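PDB 4HXF: peptidase S9 prolyl oligopeptidase catalytic domain-containing protein from Pyrococcus horikoshii, which probably acts as a serine peptidase of the acylaminoacyl peptidase type, working as a hexamer that encloses its own active sites and so selects its substrates. Local coordinates for residues P235-Y247 with N419-E431. Residues are numbered along the deposited sequence; the frame is centred on the assembly and turned at random.
Sequences PEKKYVSEHDKIY and NGYSEDFALRVLE. With MG (magnesium ion), chain D; MG (magnesium ion), chain C.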
loop_
_atom_site.group_PDB
_atom_site.type_symbol
_atom_site.label_atom_id
_atom_site.label_comp_id
_atom_site.label_asym_id
_atom_site.label_seq_id
_atom_site.Cartn_x
_atom_site.Cartn_y
_atom_site.Cartn_z
ATOM N N PRO A 235 51.228 -0.953 28.048
ATOM C CA PRO A 235 50.762 -0.595 29.410
ATOM C C PRO A 235 50.513 0.890 29.533
ATOM O O PRO A 235 49.555 1.313 30.207
ATOM C CB PRO A 235 51.964 -1.021 30.350
ATOM C CG PRO A 235 52.454 -2.276 29.679
ATOM C CD PRO A 235 52.324 -1.954 28.149
ATOM N N GLU A 236 51.374 1.721 28.931
ATOM C CA GLU A 236 51.132 3.174 28.942
ATOM C C GLU A 236 51.734 3.770 27.701
ATOM O O GLU A 236 52.924 3.660 27.451
ATOM C CB GLU A 236 51.737 3.855 30.196
ATOM C CG GLU A 236 51.445 5.343 30.401
ATOM C CD GLU A 236 52.064 5.791 31.752
ATOM O OE1 GLU A 236 53.225 6.197 31.713
ATOM O OE2 GLU A 236 51.437 5.610 32.837
ATOM N N LYS A 237 50.916 4.444 26.933
ATOM C CA LYS A 237 51.356 5.187 25.716
ATOM C C LYS A 237 51.500 6.622 26.048
ATOM O O LYS A 237 50.702 7.195 26.797
ATOM C CB LYS A 237 50.272 5.093 24.607
ATOM C CG LYS A 237 50.321 3.763 23.899
ATOM C CD LYS A 237 49.322 3.864 22.759
ATOM C CE LYS A 237 49.379 2.824 21.759
ATOM N NZ LYS A 237 48.331 2.983 20.717
ATOM N N LYS A 238 52.583 7.244 25.608
ATOM C CA LYS A 238 52.583 8.710 25.512
ATOM C C LYS A 238 51.876 9.262 24.323
ATOM O O LYS A 238 51.336 10.378 24.354
ATOM C CB LYS A 238 54.015 9.252 25.503
ATOM C CG LYS A 238 54.739 8.885 26.799
ATOM C CD LYS A 238 56.059 9.566 26.898
ATOM C CE LYS A 238 56.603 9.050 28.266
ATOM N NZ LYS A 238 57.749 9.819 28.788
ATOM N N TYR A 239 51.961 8.534 23.178
ATOM C CA TYR A 239 51.244 8.933 21.951
ATOM C C TYR A 239 50.359 7.805 21.478
ATOM O O TYR A 239 50.862 6.635 21.514
ATOM C CB TYR A 239 52.272 9.180 20.829
ATOM C CG TYR A 239 53.319 10.233 21.303
ATOM C CD1 TYR A 239 52.999 11.547 21.343
ATOM C CD2 TYR A 239 54.560 9.844 21.766
ATOM C CE1 TYR A 239 53.891 12.534 21.810
ATOM C CE2 TYR A 239 55.490 10.770 22.209
ATOM C CZ TYR A 239 55.126 12.102 22.273
ATOM O OH TYR A 239 56.014 13.075 22.776
ATOM N N VAL A 240 49.185 8.114 20.979
ATOM C CA VAL A 240 48.290 7.093 20.467
ATOM C C VAL A 240 48.973 6.457 19.273
ATOM O O VAL A 240 48.812 5.270 18.963
ATOM C CB VAL A 240 46.964 7.768 20.085
ATOM C CG1 VAL A 240 46.090 6.806 19.344
ATOM C CG2 VAL A 240 46.242 8.226 21.392
ATOM N N SER A 241 49.782 7.266 18.572
ATOM C CA SER A 241 50.548 6.788 17.364
ATOM C C SER A 241 51.652 5.766 17.629
ATOM O O SER A 241 52.226 5.254 16.648
ATOM C CB SER A 241 51.120 7.966 16.594
ATOM O OG SER A 241 50.034 8.917 16.207
ATOM N N GLU A 242 52.025 5.543 18.882
ATOM C CA GLU A 242 52.972 4.471 19.226
ATOM C C GLU A 242 52.469 3.141 18.707
ATOM O O GLU A 242 51.241 2.955 18.640
ATOM C CB GLU A 242 53.241 4.408 20.757
ATOM C CG GLU A 242 54.075 5.507 21.315
ATOM C CD GLU A 242 54.015 5.366 22.868
ATOM O OE1 GLU A 242 54.256 4.241 23.391
ATOM O OE2 GLU A 242 53.978 6.374 23.457
ATOM N N HIS A 243 53.385 2.213 18.384
ATOM C CA HIS A 243 52.994 0.937 17.906
ATOM C C HIS A 243 52.221 0.192 18.944
ATOM O O HIS A 243 52.803 -0.088 20.023
ATOM C CB HIS A 243 54.205 0.151 17.453
ATOM C CG HIS A 243 54.810 0.575 16.100
ATOM N ND1 HIS A 243 54.153 1.366 15.152
ATOM C CD2 HIS A 243 56.052 0.290 15.574
ATOM C CE1 HIS A 243 54.950 1.473 14.071
ATOM N NE2 HIS A 243 56.114 0.813 14.314
ATOM N N ASP A 244 51.030 -0.251 18.601
ATOM C CA ASP A 244 50.314 -1.252 19.437
ATOM C C ASP A 244 50.905 -2.591 19.409
ATOM O O ASP A 244 51.320 -3.098 18.356
ATOM C CB ASP A 244 48.868 -1.314 19.039
ATOM C CG ASP A 244 48.155 -0.042 19.400
ATOM O OD1 ASP A 244 48.043 0.300 20.565
ATOM O OD2 ASP A 244 47.865 0.800 18.529
ATOM N N LYS A 245 51.063 -3.140 20.597
ATOM C CA LYS A 245 51.598 -4.468 20.775
ATOM C C LYS A 245 50.560 -5.403 21.441
ATOM O O LYS A 245 49.412 -5.101 21.590
ATOM C CB LYS A 245 52.839 -4.410 21.670
ATOM C CG LYS A 245 53.954 -3.460 21.233
ATOM C CD LYS A 245 54.565 -3.769 19.839
ATOM C CE LYS A 245 55.765 -2.803 19.531
ATOM N NZ LYS A 245 57.042 -3.077 20.310
ATOM N N ILE A 246 50.937 -6.612 21.700
ATOM C CA ILE A 246 50.057 -7.586 22.369
ATOM C C ILE A 246 50.790 -8.212 23.602
ATOM O O ILE A 246 52.030 -8.397 23.635
ATOM C CB ILE A 246 49.566 -8.704 21.397
ATOM C CG1 ILE A 246 50.760 -9.370 20.746
ATOM C CG2 ILE A 246 48.483 -8.109 20.499
ATOM C CD1 ILE A 246 50.346 -10.391 19.675
ATOM N N TYR A 247 49.997 -8.548 24.607
ATOM C CA TYR A 247 50.402 -9.043 25.888
ATOM C C TYR A 247 49.443 -10.151 26.332
ATOM O O TYR A 247 48.236 -10.108 25.993
ATOM C CB TYR A 247 50.317 -7.957 26.964
ATOM C CG TYR A 247 51.092 -6.730 26.639
ATOM C CD1 TYR A 247 52.339 -6.575 27.145
ATOM C CD2 TYR A 247 50.588 -5.759 25.832
ATOM C CE1 TYR A 247 53.106 -5.471 26.787
ATOM C CE2 TYR A 247 51.287 -4.667 25.500
ATOM C CZ TYR A 247 52.580 -4.541 25.953
ATOM O OH TYR A 247 53.289 -3.427 25.576
ATOM N N ASN A 419 52.807 3.852 8.823
ATOM C CA ASN A 419 52.974 2.521 9.440
ATOM C C ASN A 419 53.865 1.623 8.650
ATOM O O ASN A 419 54.154 1.864 7.491
ATOM C CB ASN A 419 51.587 1.840 9.617
ATOM C CG ASN A 419 51.498 1.040 10.911
ATOM O OD1 ASN A 419 52.520 0.677 11.510
ATOM N ND2 ASN A 419 50.266 0.842 11.390
ATOM N N GLY A 420 54.388 0.583 9.309
ATOM C CA GLY A 420 55.151 -0.441 8.678
ATOM C C GLY A 420 56.641 -0.459 8.893
ATOM O O GLY A 420 57.376 -1.332 8.399
ATOM N N TYR A 421 57.119 0.474 9.707
ATOM C CA TYR A 421 58.500 0.710 9.953
ATOM C C TYR A 421 58.677 0.841 11.468
ATOM O O TYR A 421 57.864 0.378 12.246
ATOM C CB TYR A 421 58.900 1.983 9.180
ATOM C CG TYR A 421 58.598 1.801 7.706
ATOM C CD1 TYR A 421 57.366 2.176 7.195
ATOM C CD2 TYR A 421 59.509 1.264 6.832
ATOM C CE1 TYR A 421 57.026 1.904 5.893
ATOM C CE2 TYR A 421 59.155 1.040 5.480
ATOM C CZ TYR A 421 57.928 1.433 5.027
ATOM O OH TYR A 421 57.621 1.137 3.722
ATOM N N SER A 422 59.787 1.425 11.894
ATOM C CA SER A 422 60.030 1.623 13.294
ATOM C C SER A 422 59.000 2.546 13.875
ATOM O O SER A 422 58.320 3.397 13.199
ATOM C CB SER A 422 61.407 2.220 13.620
ATOM O OG SER A 422 61.553 3.555 13.128
ATOM N N GLU A 423 58.819 2.452 15.183
ATOM C CA GLU A 423 57.987 3.380 15.902
ATOM C C GLU A 423 58.454 4.844 15.709
ATOM O O GLU A 423 57.686 5.739 15.448
ATOM C CB GLU A 423 57.924 3.066 17.400
ATOM C CG GLU A 423 57.010 4.008 18.140
ATOM C CD GLU A 423 56.721 3.503 19.530
ATOM O OE1 GLU A 423 57.501 3.768 20.429
ATOM O OE2 GLU A 423 55.829 2.659 19.706
ATOM N N ASP A 424 59.749 5.062 15.865
ATOM C CA ASP A 424 60.334 6.400 15.720
ATOM C C ASP A 424 59.974 6.952 14.332
ATOM O O ASP A 424 59.735 8.151 14.171
ATOM C CB ASP A 424 61.863 6.438 15.932
ATOM C CG ASP A 424 62.266 6.211 17.382
ATOM O OD1 ASP A 424 61.331 6.265 18.224
ATOM O OD2 ASP A 424 63.482 6.087 17.690
ATOM N N PHE A 425 60.007 6.109 13.299
ATOM C CA PHE A 425 59.655 6.570 11.907
ATOM C C PHE A 425 58.251 7.081 11.845
ATOM O O PHE A 425 57.962 8.146 11.213
ATOM C CB PHE A 425 59.854 5.394 10.947
ATOM C CG PHE A 425 59.534 5.698 9.492
ATOM C CD1 PHE A 425 60.529 6.119 8.657
ATOM C CD2 PHE A 425 58.317 5.417 8.959
ATOM C CE1 PHE A 425 60.295 6.372 7.302
ATOM C CE2 PHE A 425 58.121 5.591 7.624
ATOM C CZ PHE A 425 59.074 6.054 6.811
ATOM N N ALA A 426 57.330 6.358 12.535
ATOM C CA ALA A 426 55.951 6.871 12.652
ATOM C C ALA A 426 55.802 8.167 13.398
ATOM O O ALA A 426 55.076 9.070 12.998
ATOM C CB ALA A 426 55.062 5.809 13.288
ATOM N N LEU A 427 56.545 8.314 14.469
ATOM C CA LEU A 427 56.419 9.482 15.340
ATOM C C LEU A 427 57.075 10.733 14.791
ATOM O O LEU A 427 56.799 11.840 15.251
ATOM C CB LEU A 427 56.957 9.166 16.719
ATOM C CG LEU A 427 56.184 8.028 17.443
ATOM C CD1 LEU A 427 56.758 7.785 18.830
ATOM C CD2 LEU A 427 54.637 8.285 17.558
ATOM N N ARG A 428 57.892 10.551 13.777
ATOM C CA ARG A 428 58.563 11.732 13.182
ATOM C C ARG A 428 57.597 12.813 12.670
ATOM O O ARG A 428 58.055 13.957 12.544
ATOM C CB ARG A 428 59.448 11.310 11.952
ATOM C CG ARG A 428 60.745 10.743 12.406
ATOM C CD ARG A 428 61.529 10.190 11.288
ATOM N NE ARG A 428 62.877 9.634 11.575
ATOM C CZ ARG A 428 64.014 10.316 11.461
ATOM N NH1 ARG A 428 64.063 11.617 11.203
ATOM N NH2 ARG A 428 65.123 9.703 11.635
ATOM N N VAL A 429 56.392 12.434 12.262
ATOM C CA VAL A 429 55.430 13.334 11.631
ATOM C C VAL A 429 54.797 14.260 12.661
ATOM O O VAL A 429 54.248 15.287 12.293
ATOM C CB VAL A 429 54.358 12.590 10.760
ATOM C CG1 VAL A 429 53.380 11.816 11.694
ATOM C CG2 VAL A 429 53.624 13.598 9.840
ATOM N N LEU A 430 54.829 13.857 13.963
ATOM C CA LEU A 430 54.015 14.620 14.976
ATOM C C LEU A 430 54.618 16.075 15.077
ATOM O O LEU A 430 55.840 16.292 15.139
ATOM C CB LEU A 430 54.081 13.945 16.347
ATOM C CG LEU A 430 53.544 12.473 16.423
ATOM C CD1 LEU A 430 53.504 12.076 17.890
ATOM C CD2 LEU A 430 52.212 12.285 15.726
ATOM N N GLU A 431 53.697 17.030 14.963
ATOM C CA GLU A 431 53.968 18.458 14.929
ATOM C C GLU A 431 54.701 18.887 13.668
ATOM O O GLU A 431 55.155 20.016 13.589
ATOM C CB GLU A 431 54.720 19.004 16.208
ATOM C CG GLU A 431 53.986 18.649 17.501
ATOM C CD GLU A 431 54.649 19.333 18.689
ATOM O OE1 GLU A 431 55.327 18.600 19.428
ATOM O OE2 GLU A 431 54.617 20.585 18.823
HETATM MG MG MG D . 47.959 1.581 16.571
HETATM MG MG MG C . 61.246 5.762 20.284
HETATM O O HOH W 1 49.028 3.239 17.196
HETATM O O HOH W 2 56.819 3.073 22.879
HETATM O O HOH W 3 55.250 0.505 21.059
HETATM O O HOH W 4 59.176 5.884 20.418
HETATM O O HOH W 5 61.162 3.769 19.683
HETATM O O HOH W 6 47.953 2.286 14.624
HETATM O O HOH W 7 46.182 2.719 17.046
#
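Glu423 OE2 takes two hydrogen bonds, one from His243 N at 2.8 Å and one from a water that also donates to His243 O. The backbone N-H meets the anti side of the carboxylate, 16° out of its plane. With CG anti to the backbone N (chi1 -178°) and the chain extended beyond it, Glu423 reaches across to this N-H. Its other oxygen, OE1, accepts from a water bound to the magnesium ion that Asp424 holds. The imidazole of His243 runs the opposite way, back to the start of the helix. His243 NE2 donates to Tyr421 O at 2.7 Å, almost straight at 163° and close to the ring plane. Glu423 CA lies over one ring face, 3.8 Å from the centroid of the His243 ring, a CH-pi contact. His243 ND1 is hydrogen-bonded to Lys389 NZ. With an alanine here in place of His243, Tyr421 O would probably lose this donor and a gap would open beside Glu423 CA.

The contact joins the two domains of a prolyl oligopeptidase-type fold. Segment 235-247 is a loop leading into a strand of the beta-propeller, and helix 423-427 belongs to the alpha/beta-hydrolase domain. Ser422 is the N-cap of that helix. On the propeller side, Asp244 and Glu263 bind a second magnesium ion.

Farther along, the contact turns apolar. Leu427 CD2 packs on Ser241 CB at 3.7 Å. Leu430 CD1 comes obliquely to the Tyr239 ring, 3.5 Å from Tyr239 CD1. Ser241 OG is hydrogen-bonded to Glu510 of helix 504-511, which also touches Leu430. Glu242 OE1 and Glu423 OE2 stand 4.3 Å apart. A water within reach of Glu242 OE1 and Glu423 OE1 may soften the repulsion of the like charges.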